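Local coordinates for extracellular solute-binding protein, family 3 (Methylophaga aminisulfidivorans MP, PDB 5SV6) that is of unknown function but has a periplasmic binding protein-like architecture and probably serves the methanol dehydrogenase (MDH) system, at residues P57-Q62 with F84-K89; A90-V95 with V193-D198; D121-S126 with P277-V282; L138-W143 with K149-F154; R221-A226 with L230-S235. All blocks are in the same frame, centred on the assembly; numbering follows the deposited sequence.

Contact 1: residues P57-Q62 with F84-K89; sequences PYSNKQ and FVWSDK
Trp-86 lays the flat of its six-membered ring against Lys-61. Lys-61 CA stands 3.7 Å from the centroid of that ring, 12° off its normal, a CH-pi contact. This is the tight part. Asn-60 O comes to 3.1 Å from Trp-86 CH2. Ser-59 OG sits at the ring edge, 3.7 Å from Trp-86 CZ3, and is also hydrogen-bonded to Ala-52 O and Asn-68 ND2. Phe-84 CB lies over the opposite face of the indole. The solvent side is looser. Lys-61 CG, anti to its own N (chi1 -167°), is 4.1 Å from Trp-86 CE2, and the extended chain then runs on outward. Cutting the indole back to an alanine would probably leave the backbone of Asn-60 and Lys-61 without its flat support and open a gap beside Phe-84. Tyr-58 and Ser-59 form a classic beta bulge opposite Glu-55. No hydrogen bond joins 57-62 to 84-89, so shape and weak CH-pi attraction carry this contact.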
# COMPACT_ATOMS: atom_id res chain seq x y z
N PRO A 57 7.04 0.51 4.43
CA PRO A 57 6.92 -0.10 5.76
C PRO A 57 6.40 -1.54 5.73
O PRO A 57 6.22 -2.13 6.79
CB PRO A 57 5.91 0.82 6.47
CG PRO A 57 4.98 1.25 5.34
CD PRO A 57 5.85 1.32 4.08
N TYR A 58 6.19 -2.10 4.54
CA TYR A 58 5.70 -3.46 4.42
C TYR A 58 6.68 -4.51 4.92
O TYR A 58 6.31 -5.40 5.68
CB TYR A 58 5.36 -3.81 2.96
CG TYR A 58 4.34 -2.92 2.27
CD1 TYR A 58 4.74 -1.87 1.46
CD2 TYR A 58 2.98 -3.17 2.39
CE1 TYR A 58 3.82 -1.08 0.81
CE2 TYR A 58 2.05 -2.37 1.74
CZ TYR A 58 2.48 -1.33 0.96
OH TYR A 58 1.55 -0.55 0.30
N SER A 59 7.94 -4.40 4.48
CA SER A 59 8.87 -5.51 4.59
C SER A 59 10.31 -5.05 4.39
O SER A 59 10.58 -4.18 3.58
CB SER A 59 8.55 -6.57 3.51
OG SER A 59 9.50 -7.63 3.52
N ASN A 60 11.24 -5.65 5.14
CA ASN A 60 12.65 -5.60 4.77
C ASN A 60 13.39 -6.86 5.25
O ASN A 60 12.85 -7.64 6.03
CB ASN A 60 13.35 -4.29 5.20
CG ASN A 60 13.59 -4.18 6.72
OD1 ASN A 60 13.46 -5.14 7.47
ND2 ASN A 60 13.95 -2.97 7.17
N LYS A 61 14.63 -7.05 4.80
CA LYS A 61 15.37 -8.25 5.16
C LYS A 61 15.56 -8.38 6.67
O LYS A 61 15.74 -9.49 7.19
CB LYS A 61 16.72 -8.33 4.42
CG LYS A 61 17.38 -9.71 4.50
CD LYS A 61 18.44 -9.89 3.43
CE LYS A 61 19.07 -11.28 3.50
NZ LYS A 61 19.88 -11.56 2.29
N GLN A 62 15.49 -7.26 7.39
CA GLN A 62 15.62 -7.28 8.85
C GLN A 62 14.30 -7.59 9.56
O GLN A 62 14.23 -7.59 10.79
CB GLN A 62 16.23 -5.98 9.37
CG GLN A 62 17.70 -5.82 9.02
CD GLN A 62 17.93 -5.58 7.54
OE1 GLN A 62 17.38 -4.64 6.96
NE2 GLN A 62 18.72 -6.44 6.92
N PHE A 84 11.39 -17.01 5.07
CA PHE A 84 11.30 -15.96 4.08
C PHE A 84 12.12 -16.27 2.84
O PHE A 84 13.24 -16.77 2.94
CB PHE A 84 11.78 -14.63 4.65
CG PHE A 84 10.82 -13.99 5.59
CD1 PHE A 84 9.63 -13.43 5.11
CD2 PHE A 84 11.10 -13.90 6.93
CE1 PHE A 84 8.75 -12.83 5.98
CE2 PHE A 84 10.22 -13.29 7.80
CZ PHE A 84 9.04 -12.76 7.32
N VAL A 85 11.56 -15.95 1.68
CA VAL A 85 12.30 -15.99 0.43
C VAL A 85 12.37 -14.55 -0.05
O VAL A 85 11.36 -13.98 -0.44
CB VAL A 85 11.60 -16.86 -0.62
CG1 VAL A 85 12.29 -16.73 -1.97
CG2 VAL A 85 11.57 -18.31 -0.16
N TRP A 86 13.56 -13.98 0.00
CA TRP A 86 13.74 -12.54 -0.21
C TRP A 86 13.94 -12.20 -1.67
O TRP A 86 14.66 -12.89 -2.39
CB TRP A 86 14.92 -12.01 0.63
CG TRP A 86 14.75 -12.26 2.11
CD1 TRP A 86 15.38 -13.22 2.87
CD2 TRP A 86 13.89 -11.55 3.01
NE1 TRP A 86 14.96 -13.14 4.18
CE2 TRP A 86 14.05 -12.12 4.29
CE3 TRP A 86 13.01 -10.47 2.85
CZ2 TRP A 86 13.34 -11.66 5.40
CZ3 TRP A 86 12.31 -10.02 3.95
CH2 TRP A 86 12.48 -10.61 5.22
N SER A 87 13.28 -11.13 -2.11
CA SER A 87 13.45 -10.59 -3.44
C SER A 87 14.12 -9.23 -3.38
O SER A 87 13.85 -8.42 -2.49
CB SER A 87 12.11 -10.46 -4.17
OG SER A 87 12.24 -9.61 -5.30
N ASP A 88 15.00 -8.96 -4.34
CA ASP A 88 15.70 -7.69 -4.41
C ASP A 88 14.91 -6.70 -5.23
O ASP A 88 15.28 -5.53 -5.33
CB ASP A 88 17.08 -7.89 -5.02
CG ASP A 88 17.90 -8.90 -4.26
OD1 ASP A 88 18.26 -8.61 -3.11
OD2 ASP A 88 18.17 -9.99 -4.82
N LYS A 89 13.83 -7.17 -5.83
CA LYS A 89 12.95 -6.31 -6.60
C LYS A 89 11.86 -5.72 -5.70
O LYS A 89 11.68 -6.16 -4.56
CB LYS A 89 12.32 -7.09 -7.76
CG LYS A 89 13.31 -7.75 -8.72
CD LYS A 89 13.79 -6.78 -9.79
CE LYS A 89 12.72 -6.47 -10.82
NZ LYS A 89 12.70 -7.45 -11.96

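Contact 2: residues A90-V95 with V193-D198; sequences AAIFLV and VRYAPD
Tyr-195 has chi1 at -98°, away from the usual staggered values, which directs its ring so that CD1 lies on Ala-90. Ile-92 puts CG1 anti to its N (chi1 -164°), and the straight chain reaches toward the phenol end of the same ring. Ala-90 CB meets Tyr-195 CD1 at 3.8 Å, at the ring edge and near its plane. The same methyl is 3.8 Å from Val-193 O. Further along the ring, Ile-92 CD1 is 4.3 Å from Tyr-195 OH, and Ile-92 CG2 approaches Tyr-195 CE1 obliquely. In the two-lobed fold of this solute-binding family, residues 90-95 probably belong to the first lobe and 193-198 to the second, which would make this a contact between lobes. A salt bridge between Arg-194 NE and Asp-54 OD2 lies close by. The two backbones are joined by a water. It accepts from Ala-90 N at 3.2 Å and from Val-193 N at 3.1 Å. Phe-93 N bonds back to Ala-90 O at 3.0 Å, in the turn that leads into helix 94-99. Glu-55 OE1 takes the N-H of Ala-91, and the side chains of Ala-90 and Tyr-195 both touch Glu-55.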
# COMPACT_ATOMS: atom_id res chain seq x y z
N ALA A 90 11.15 -4.73 -6.23
CA ALA A 90 10.04 -4.11 -5.52
C ALA A 90 8.97 -5.17 -5.24
O ALA A 90 8.87 -6.14 -5.99
CB ALA A 90 9.46 -2.99 -6.35
N ALA A 91 8.18 -4.97 -4.19
CA ALA A 91 7.17 -5.96 -3.80
C ALA A 91 6.12 -6.21 -4.89
O ALA A 91 5.53 -7.29 -4.96
CB ALA A 91 6.48 -5.54 -2.48
N ILE A 92 5.90 -5.23 -5.75
CA ILE A 92 4.94 -5.40 -6.84
C ILE A 92 5.29 -6.58 -7.76
O ILE A 92 4.42 -7.11 -8.46
CB ILE A 92 4.73 -4.07 -7.64
CG1 ILE A 92 3.46 -4.13 -8.50
CG2 ILE A 92 5.96 -3.74 -8.48
CD1 ILE A 92 3.16 -2.83 -9.25
N PHE A 93 6.55 -7.01 -7.74
CA PHE A 93 7.01 -8.16 -8.55
C PHE A 93 7.01 -9.52 -7.83
O PHE A 93 7.42 -10.53 -8.41
CB PHE A 93 8.43 -7.92 -9.07
CG PHE A 93 8.54 -6.76 -10.01
CD1 PHE A 93 9.22 -5.62 -9.65
CD2 PHE A 93 7.93 -6.81 -11.26
CE1 PHE A 93 9.31 -4.54 -10.51
CE2 PHE A 93 8.02 -5.73 -12.13
CZ PHE A 93 8.71 -4.59 -11.75
N LEU A 94 6.57 -9.55 -6.58
CA LEU A 94 6.61 -10.79 -5.80
C LEU A 94 5.74 -11.89 -6.41
O LEU A 94 6.10 -13.07 -6.38
CB LEU A 94 6.16 -10.52 -4.37
CG LEU A 94 7.16 -9.76 -3.51
CD1 LEU A 94 6.54 -9.49 -2.14
CD2 LEU A 94 8.42 -10.58 -3.38
N VAL A 95 4.59 -11.51 -6.94
CA VAL A 95 3.65 -12.47 -7.49
C VAL A 95 4.22 -13.11 -8.75
O VAL A 95 4.26 -14.32 -8.88
CB VAL A 95 2.30 -11.81 -7.78
CG1 VAL A 95 1.45 -12.70 -8.69
CG2 VAL A 95 1.56 -11.49 -6.48
N VAL A 193 14.25 -0.86 -8.82
CA VAL A 193 13.60 0.42 -8.63
C VAL A 193 12.89 0.44 -7.28
O VAL A 193 11.81 -0.14 -7.13
CB VAL A 193 12.57 0.65 -9.74
CG1 VAL A 193 11.99 2.04 -9.65
CG2 VAL A 193 13.22 0.41 -11.10
N ARG A 194 13.50 1.09 -6.29
CA ARG A 194 12.93 1.07 -4.94
C ARG A 194 11.76 2.05 -4.75
O ARG A 194 11.74 3.14 -5.33
CB ARG A 194 14.01 1.26 -3.86
CG ARG A 194 14.78 2.57 -3.92
CD ARG A 194 15.88 2.60 -2.85
NE ARG A 194 15.44 2.05 -1.56
CZ ARG A 194 15.01 2.79 -0.53
NH1 ARG A 194 14.96 4.11 -0.62
NH2 ARG A 194 14.64 2.19 0.60
N TYR A 195 10.78 1.62 -3.95
CA TYR A 195 9.57 2.38 -3.63
C TYR A 195 9.74 2.96 -2.23
O TYR A 195 9.83 2.19 -1.27
CB TYR A 195 8.37 1.43 -3.54
CG TYR A 195 7.46 1.32 -4.75
CD1 TYR A 195 7.69 0.35 -5.72
CD2 TYR A 195 6.33 2.12 -4.87
CE1 TYR A 195 6.84 0.21 -6.82
CE2 TYR A 195 5.48 2.00 -5.96
CZ TYR A 195 5.74 1.04 -6.93
OH TYR A 195 4.90 0.90 -8.02
N ALA A 196 9.75 4.28 -2.09
CA ALA A 196 9.86 4.88 -0.75
C ALA A 196 8.76 5.90 -0.45
O ALA A 196 8.93 7.10 -0.68
CB ALA A 196 11.25 5.52 -0.56
N PRO A 197 7.62 5.43 0.10
CA PRO A 197 6.51 6.34 0.42
C PRO A 197 6.83 7.38 1.51
O PRO A 197 6.15 8.41 1.58
CB PRO A 197 5.41 5.39 0.89
CG PRO A 197 6.13 4.16 1.34
CD PRO A 197 7.29 4.03 0.40
N ASP A 198 7.81 7.09 2.36
CA ASP A 198 8.24 8.06 3.37
C ASP A 198 8.73 9.38 2.74
O ASP A 198 8.62 10.45 3.33
CB ASP A 198 9.32 7.46 4.25
CG ASP A 198 10.55 7.06 3.47
OD1 ASP A 198 10.42 6.21 2.56
OD2 ASP A 198 11.64 7.61 3.75
O HOH W 1 12.59 -3.49 -8.82

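Contact 3: residues D121-S126 with P277-V282; sequences DPYYKS and PKIKAV
Lys-280 reaches from helix 276-286 to the backbone of Tyr-123. Its NZ donates a hydrogen bond to Tyr-123 O at 2.7 Å. The C=O...N angle is 138°, and the donor stands 39° out of the carbonyl plane. The lysine chain bends at chi2 and chi4 to get there, bringing CE within 3.4 Å of Tyr-123 O. NZ also forms a salt bridge with Asp-276 OD1, one turn earlier in the helix. A methionine in place of this lysine would probably leave Tyr-123 O without its bond from the helix and Asp-276 without its positive mate. The apolar part is one touch. Ile-279 CG2 meets Tyr-123 CD2 at 3.8 Å, obliquely to the ring, and the two side chains cross at about a right angle. The far end of the tyrosine is held by a hydrogen bond from OH to Met-108 O. The contact sets helix 276-286, near the C-terminus, against residues 121-126, in the run of the long, interrupted strand 118-133. That strand pairs antiparallel with strand 247-257, and such paired long strands probably link the two lobes, as in related binding proteins.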
# COMPACT_ATOMS: atom_id res chain seq x y z
N ASP A 121 -9.69 -15.03 2.28
CA ASP A 121 -10.61 -14.06 2.86
C ASP A 121 -9.80 -12.81 3.17
O ASP A 121 -8.66 -12.90 3.66
CB ASP A 121 -11.23 -14.59 4.17
CG ASP A 121 -12.02 -15.87 3.98
OD1 ASP A 121 -12.58 -16.08 2.89
OD2 ASP A 121 -12.08 -16.70 4.93
N PRO A 122 -10.36 -11.63 2.87
CA PRO A 122 -9.65 -10.38 3.17
C PRO A 122 -9.36 -10.27 4.67
O PRO A 122 -10.24 -10.59 5.46
CB PRO A 122 -10.64 -9.28 2.76
CG PRO A 122 -11.62 -9.95 1.86
CD PRO A 122 -11.69 -11.40 2.29
N TYR A 123 -8.16 -9.85 5.06
CA TYR A 123 -7.87 -9.70 6.48
C TYR A 123 -7.86 -8.24 6.92
O TYR A 123 -7.79 -7.95 8.11
CB TYR A 123 -6.61 -10.47 6.91
CG TYR A 123 -5.31 -10.03 6.25
CD1 TYR A 123 -4.89 -10.58 5.04
CD2 TYR A 123 -4.49 -9.10 6.86
CE1 TYR A 123 -3.69 -10.18 4.45
CE2 TYR A 123 -3.30 -8.71 6.30
CZ TYR A 123 -2.90 -9.24 5.09
OH TYR A 123 -1.71 -8.82 4.54
N TYR A 124 -7.92 -7.33 5.95
CA TYR A 124 -8.30 -5.94 6.24
C TYR A 124 -8.72 -5.18 5.00
O TYR A 124 -8.54 -5.64 3.88
CB TYR A 124 -7.20 -5.15 6.98
CG TYR A 124 -5.91 -4.87 6.21
CD1 TYR A 124 -5.56 -3.57 5.86
CD2 TYR A 124 -5.04 -5.89 5.88
CE1 TYR A 124 -4.37 -3.30 5.17
CE2 TYR A 124 -3.85 -5.64 5.20
CZ TYR A 124 -3.52 -4.34 4.86
OH TYR A 124 -2.33 -4.10 4.19
N LYS A 125 -9.25 -3.99 5.22
CA LYS A 125 -9.58 -3.09 4.13
C LYS A 125 -9.05 -1.70 4.49
O LYS A 125 -9.20 -1.24 5.63
CB LYS A 125 -11.11 -3.06 3.93
CG LYS A 125 -11.62 -2.24 2.73
CD LYS A 125 -13.15 -2.27 2.71
CE LYS A 125 -13.72 -1.47 1.55
NZ LYS A 125 -15.20 -1.61 1.47
N SER A 126 -8.40 -1.05 3.54
CA SER A 126 -7.97 0.32 3.78
C SER A 126 -8.18 1.14 2.52
O SER A 126 -8.80 0.67 1.58
CB SER A 126 -6.51 0.36 4.25
OG SER A 126 -6.20 1.62 4.82
N PRO A 277 -7.57 -11.26 15.99
CA PRO A 277 -7.27 -10.16 16.91
C PRO A 277 -5.81 -9.72 16.85
O PRO A 277 -5.56 -8.52 16.88
CB PRO A 277 -7.62 -10.74 18.28
CG PRO A 277 -8.65 -11.79 18.00
CD PRO A 277 -8.23 -12.39 16.68
N LYS A 278 -4.88 -10.67 16.74
CA LYS A 278 -3.44 -10.36 16.69
C LYS A 278 -3.07 -9.64 15.40
O LYS A 278 -2.24 -8.73 15.40
CB LYS A 278 -2.61 -11.65 16.75
CG LYS A 278 -2.77 -12.48 18.01
CD LYS A 278 -1.99 -13.80 17.85
CE LYS A 278 -2.27 -14.78 18.97
NZ LYS A 278 -1.83 -14.24 20.27
N ILE A 279 -3.68 -10.10 14.30
CA ILE A 279 -3.51 -9.48 12.99
C ILE A 279 -3.99 -8.02 12.99
O ILE A 279 -3.27 -7.11 12.57
CB ILE A 279 -4.25 -10.30 11.92
CG1 ILE A 279 -3.51 -11.62 11.67
CG2 ILE A 279 -4.39 -9.51 10.63
CD1 ILE A 279 -4.27 -12.60 10.81
N LYS A 280 -5.21 -7.81 13.47
CA LYS A 280 -5.75 -6.46 13.58
C LYS A 280 -4.91 -5.57 14.51
O LYS A 280 -4.79 -4.37 14.29
CB LYS A 280 -7.21 -6.48 14.04
CG LYS A 280 -8.19 -7.10 13.02
CD LYS A 280 -8.16 -6.36 11.69
CE LYS A 280 -9.35 -6.70 10.80
NZ LYS A 280 -9.39 -8.11 10.33
N ALA A 281 -4.34 -6.16 15.56
CA ALA A 281 -3.53 -5.39 16.51
C ALA A 281 -2.25 -4.84 15.87
O ALA A 281 -1.88 -3.70 16.10
CB ALA A 281 -3.20 -6.22 17.73
N VAL A 282 -1.59 -5.66 15.07
CA VAL A 282 -0.41 -5.22 14.33
C VAL A 282 -0.76 -4.06 13.41
O VAL A 282 -0.06 -3.05 13.37
CB VAL A 282 0.19 -6.38 13.50
CG1 VAL A 282 1.20 -5.86 12.48
CG2 VAL A 282 0.83 -7.41 14.41

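Contact 4: residues L138-W143 with K149-F154; sequences LDIKNW and KDMSKF
Met-151, present as selenomethionine, points its tip at Leu-138 and Ile-140. Its side chain can be followed outward. CB rests against the aromatic ring of Phe-154, 3.7 Å from CZ. CG is placed anti to the carbonyl carbon (chi1 -60°), and from there the chain runs extended toward 138-143. SE then comes to 4.1 Å from Ile-140 CD1. The terminal CE makes the closest approaches to 138-143. It meets Ile-140 CD1 at 3.7 Å and Leu-138 CD1 at 3.8 Å. Leu-138 CD2 is a little farther from CE, at 4.2 Å. Both aliphatic chains meet the selenomethionine tip to tip, so one methyl is held by two branched partners. Ile-140 also packs on Ala-147 and Leu-148 of the short helix 146-149, which lies between the two segments in the chain. Ile-140, Met-151 and Phe-154 all touch Ile-211 of strand 211-215, which pairs in parallel with strand 154-156. The polar backbone around the selenomethionine has its own partners: Met-151 O accepts from Lys-171 NZ, and the N-H groups of Ser-152 and Lys-153 both go to Asp-210. Across 138-143 and 149-154 themselves there is no hydrogen bond. The two loops are brought together here by apolar packing of the Ile-140 and Leu-138 methyls against the methionine tip, where selenium stands in the place of sulfur. This implies a contact set by fit more than by direction.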
# COMPACT_ATOMS: atom_id res chain seq x y z
N LEU A 138 -7.26 23.97 6.22
CA LEU A 138 -7.61 23.32 4.96
C LEU A 138 -8.86 22.42 5.08
O LEU A 138 -8.94 21.58 5.96
CB LEU A 138 -6.43 22.49 4.45
CG LEU A 138 -5.22 23.30 4.01
CD1 LEU A 138 -4.10 22.36 3.58
CD2 LEU A 138 -5.61 24.23 2.87
N ASP A 139 -9.81 22.60 4.16
CA ASP A 139 -11.04 21.79 4.12
C ASP A 139 -10.92 20.76 3.00
O ASP A 139 -11.26 21.05 1.86
CB ASP A 139 -12.25 22.72 3.89
CG ASP A 139 -13.56 21.95 3.62
OD1 ASP A 139 -13.60 20.70 3.66
OD2 ASP A 139 -14.58 22.64 3.38
N ILE A 140 -10.45 19.56 3.31
CA ILE A 140 -10.33 18.55 2.26
C ILE A 140 -10.90 17.19 2.66
O ILE A 140 -10.36 16.50 3.52
CB ILE A 140 -8.89 18.41 1.73
CG1 ILE A 140 -8.48 19.71 1.01
CG2 ILE A 140 -8.78 17.23 0.75
CD1 ILE A 140 -7.11 19.70 0.43
N LYS A 141 -12.01 16.83 2.01
CA LYS A 141 -12.75 15.64 2.38
C LYS A 141 -12.74 14.60 1.27
O LYS A 141 -12.83 13.40 1.52
CB LYS A 141 -14.21 16.01 2.70
CG LYS A 141 -14.38 16.82 3.98
CD LYS A 141 -14.44 15.92 5.21
CE LYS A 141 -15.15 16.62 6.37
NZ LYS A 141 -14.44 17.85 6.82
N ASN A 142 -12.63 15.08 0.03
CA ASN A 142 -12.71 14.18 -1.11
C ASN A 142 -12.22 14.87 -2.37
O ASN A 142 -11.80 16.03 -2.32
CB ASN A 142 -14.15 13.66 -1.29
CG ASN A 142 -15.16 14.77 -1.51
OD1 ASN A 142 -14.91 15.75 -2.22
ND2 ASN A 142 -16.34 14.61 -0.91
N TRP A 143 -12.28 14.17 -3.50
CA TRP A 143 -11.70 14.68 -4.74
C TRP A 143 -12.44 15.86 -5.36
O TRP A 143 -11.91 16.55 -6.24
CB TRP A 143 -11.55 13.54 -5.76
CG TRP A 143 -10.32 12.71 -5.53
CD1 TRP A 143 -10.27 11.44 -5.06
CD2 TRP A 143 -8.97 13.12 -5.75
NE1 TRP A 143 -8.96 11.01 -4.98
CE2 TRP A 143 -8.14 12.03 -5.40
CE3 TRP A 143 -8.37 14.29 -6.22
CZ2 TRP A 143 -6.75 12.08 -5.51
CZ3 TRP A 143 -6.98 14.33 -6.32
CH2 TRP A 143 -6.19 13.24 -5.97
N LYS A 149 -8.36 22.48 -5.98
CA LYS A 149 -8.25 23.33 -7.18
C LYS A 149 -7.24 24.47 -7.03
O LYS A 149 -6.69 24.97 -8.01
CB LYS A 149 -9.62 23.91 -7.53
CG LYS A 149 -10.38 23.17 -8.62
CD LYS A 149 -10.70 21.75 -8.23
CE LYS A 149 -11.78 21.16 -9.13
NZ LYS A 149 -11.52 21.54 -10.55
N ASP A 150 -7.01 24.90 -5.79
CA ASP A 150 -6.06 25.97 -5.54
C ASP A 150 -4.64 25.45 -5.36
O ASP A 150 -3.71 26.24 -5.15
CB ASP A 150 -6.50 26.79 -4.31
CG ASP A 150 -7.93 27.31 -4.43
OD1 ASP A 150 -8.39 27.51 -5.57
OD2 ASP A 150 -8.60 27.52 -3.39
N MSE A 151 -4.46 24.14 -5.42
CA MSE A 151 -3.13 23.55 -5.23
C MSE A 151 -2.49 23.18 -6.57
O MSE A 151 -3.18 23.03 -7.58
CB MSE A 151 -3.22 22.32 -4.33
CG MSE A 151 -3.76 22.62 -2.94
SE MSE A 151 -4.02 20.98 -1.92
CE MSE A 151 -4.11 21.74 -0.12
N SER A 152 -1.17 23.02 -6.56
CA SER A 152 -0.41 22.73 -7.77
C SER A 152 0.56 21.56 -7.63
O SER A 152 0.89 20.91 -8.63
CB SER A 152 0.37 23.98 -8.20
OG SER A 152 -0.51 25.07 -8.40
N LYS A 153 1.00 21.28 -6.41
CA LYS A 153 2.00 20.23 -6.16
C LYS A 153 1.41 19.08 -5.36
O LYS A 153 1.13 19.22 -4.17
CB LYS A 153 3.19 20.81 -5.39
CG LYS A 153 3.95 21.93 -6.11
CD LYS A 153 4.95 21.35 -7.08
CE LYS A 153 5.69 22.44 -7.87
NZ LYS A 153 6.86 22.98 -7.12
N PHE A 154 1.25 17.93 -6.02
CA PHE A 154 0.58 16.77 -5.43
C PHE A 154 1.54 15.58 -5.35
O PHE A 154 2.00 15.08 -6.36
CB PHE A 154 -0.64 16.39 -6.28
CG PHE A 154 -1.67 17.48 -6.42
CD1 PHE A 154 -1.49 18.52 -7.32
CD2 PHE A 154 -2.84 17.45 -5.66
CE1 PHE A 154 -2.43 19.53 -7.44
CE2 PHE A 154 -3.80 18.46 -5.79
CZ PHE A 154 -3.59 19.50 -6.68

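Contact 5: residues R221-A226 with L230-S235; sequences RYVKSA and LKMVVS
Val-223 faces strand 230-234 with both of its methyl groups. The apolar contacts centre on this valine. Val-223 CG1, anti to the backbone N (chi1 174°), is 4.0 Å from Leu-230 CB. CG2 turns to the other partner and lies 4.1 Å from the SE atom of Met-232, a selenomethionine. Both of these partners cross the valine obliquely. Ala-226, just past the helix end, adds a third touch: its CB is 3.7 Å from Leu-230 CD1. The leucine is also packed against Val-201 and Val-205 of helix 197-206, and Met-232 reaches Ala-129 of strand 118-133. The polar link is a water between the backbones. It donates to Val-223 O at 2.7 Å and accepts from Leu-230 N at 3.0 Å, so it joins the last turn of the helix to the first residue of the strand. Within the helix end, Ser-225 N bonds to Arg-221 O at 3.0 Å, while the bond from Ala-226 N to Val-223 O is weak. Strands 211-215 and 230-234 both run antiparallel to strand 118-133, and helix 216-224 connects them. This fits a beta-alpha-beta crossover, with the helix packed on the strand it leads into.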
# COMPACT_ATOMS: atom_id res chain seq x y z
N ARG A 221 2.75 4.98 9.26
CA ARG A 221 3.76 5.14 10.29
C ARG A 221 4.49 6.48 10.16
O ARG A 221 4.87 7.09 11.17
CB ARG A 221 4.75 3.96 10.31
CG ARG A 221 5.72 3.87 9.14
CD ARG A 221 6.94 3.03 9.53
NE ARG A 221 6.58 1.67 9.93
CZ ARG A 221 7.42 0.80 10.47
NH1 ARG A 221 8.68 1.15 10.70
NH2 ARG A 221 7.01 -0.42 10.78
N TYR A 222 4.64 6.95 8.92
CA TYR A 222 5.37 8.18 8.65
C TYR A 222 4.54 9.43 8.95
O TYR A 222 5.07 10.48 9.32
CB TYR A 222 5.90 8.19 7.21
CG TYR A 222 6.63 6.91 6.87
CD1 TYR A 222 7.89 6.65 7.41
CD2 TYR A 222 6.07 5.95 6.04
CE1 TYR A 222 8.57 5.46 7.12
CE2 TYR A 222 6.74 4.76 5.73
CZ TYR A 222 8.00 4.53 6.28
OH TYR A 222 8.69 3.37 6.01
N VAL A 223 3.23 9.30 8.81
CA VAL A 223 2.32 10.36 9.24
C VAL A 223 2.37 10.50 10.77
O VAL A 223 2.45 11.60 11.31
CB VAL A 223 0.87 10.12 8.78
CG1 VAL A 223 -0.05 11.16 9.39
CG2 VAL A 223 0.78 10.15 7.25
N LYS A 224 2.37 9.37 11.48
CA LYS A 224 2.50 9.42 12.93
C LYS A 224 3.82 10.06 13.41
O LYS A 224 3.82 10.93 14.27
CB LYS A 224 2.36 8.02 13.53
CG LYS A 224 2.54 8.00 15.05
CD LYS A 224 2.31 6.61 15.59
CE LYS A 224 1.00 6.05 15.07
NZ LYS A 224 0.93 4.57 15.26
N SER A 225 4.93 9.63 12.83
CA SER A 225 6.23 10.14 13.25
C SER A 225 6.60 11.49 12.63
O SER A 225 7.71 11.99 12.85
CB SER A 225 7.33 9.10 12.98
OG SER A 225 7.51 8.88 11.59
N ALA A 226 5.67 12.08 11.88
CA ALA A 226 5.93 13.33 11.17
C ALA A 226 6.40 14.42 12.14
O ALA A 226 5.97 14.46 13.29
CB ALA A 226 4.68 13.80 10.43
N LEU A 230 0.18 16.23 10.91
CA LEU A 230 -0.46 16.03 9.62
C LEU A 230 -1.85 15.46 9.80
O LEU A 230 -2.13 14.76 10.78
CB LEU A 230 0.35 15.07 8.74
CG LEU A 230 1.80 15.47 8.42
CD1 LEU A 230 2.43 14.41 7.51
CD2 LEU A 230 1.89 16.84 7.76
N LYS A 231 -2.73 15.76 8.86
CA LYS A 231 -4.02 15.10 8.79
C LYS A 231 -3.94 14.02 7.74
O LYS A 231 -3.28 14.21 6.71
CB LYS A 231 -5.12 16.10 8.40
CG LYS A 231 -5.59 16.98 9.55
CD LYS A 231 -6.98 17.54 9.27
CE LYS A 231 -8.03 16.43 9.26
NZ LYS A 231 -9.41 16.97 9.09
N MSE A 232 -4.60 12.89 7.99
CA MSE A 232 -4.73 11.84 7.00
C MSE A 232 -6.21 11.49 6.83
O MSE A 232 -6.82 10.87 7.71
CB MSE A 232 -3.91 10.60 7.39
CG MSE A 232 -3.91 9.51 6.32
SE MSE A 232 -2.71 8.00 6.71
CE MSE A 232 -3.43 7.50 8.44
N VAL A 233 -6.80 11.91 5.72
CA VAL A 233 -8.22 11.74 5.49
C VAL A 233 -8.44 10.68 4.43
O VAL A 233 -8.06 10.88 3.27
CB VAL A 233 -8.86 13.07 5.03
CG1 VAL A 233 -10.34 12.88 4.74
CG2 VAL A 233 -8.65 14.16 6.09
N VAL A 234 -9.03 9.56 4.82
CA VAL A 234 -9.24 8.45 3.89
C VAL A 234 -10.30 8.77 2.84
O VAL A 234 -11.38 9.29 3.18
CB VAL A 234 -9.64 7.16 4.64
CG1 VAL A 234 -9.84 6.04 3.65
CG2 VAL A 234 -8.58 6.79 5.68
N SER A 235 -10.00 8.48 1.58
CA SER A 235 -10.94 8.78 0.49
C SER A 235 -12.23 7.97 0.59
O SER A 235 -12.27 6.95 1.28
CB SER A 235 -10.31 8.49 -0.88
OG SER A 235 -9.58 9.60 -1.36
O HOH W 2 1.02 13.73 12.24

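Overall arrangement
Contacts 1 and 2 are close neighbours, their centres about 10 Å apart. Ser-87 CB touches Leu-94 CD2 at 3.8 Å, where strand 82-87 passes on toward helix 94-99. Pro-57 CB also meets Arg-221 NE at 3.6 Å, tying contact 1 to contact 5. Asp-198 CB lies 3.6 Å from Tyr-222 CD1, joining contact 2 to contact 5. Contact 4 is on the opposite side of the chain's centre from contact 1, about 34 Å away between centres. It touches contact 5, with Ile-140 O 3.8 Å from Val-233 CG1. Contacts 3 and 5 reach neighbouring strands of one sheet. Contact 2 probably spans the two lobes, while contact 5 probably packs inside the second.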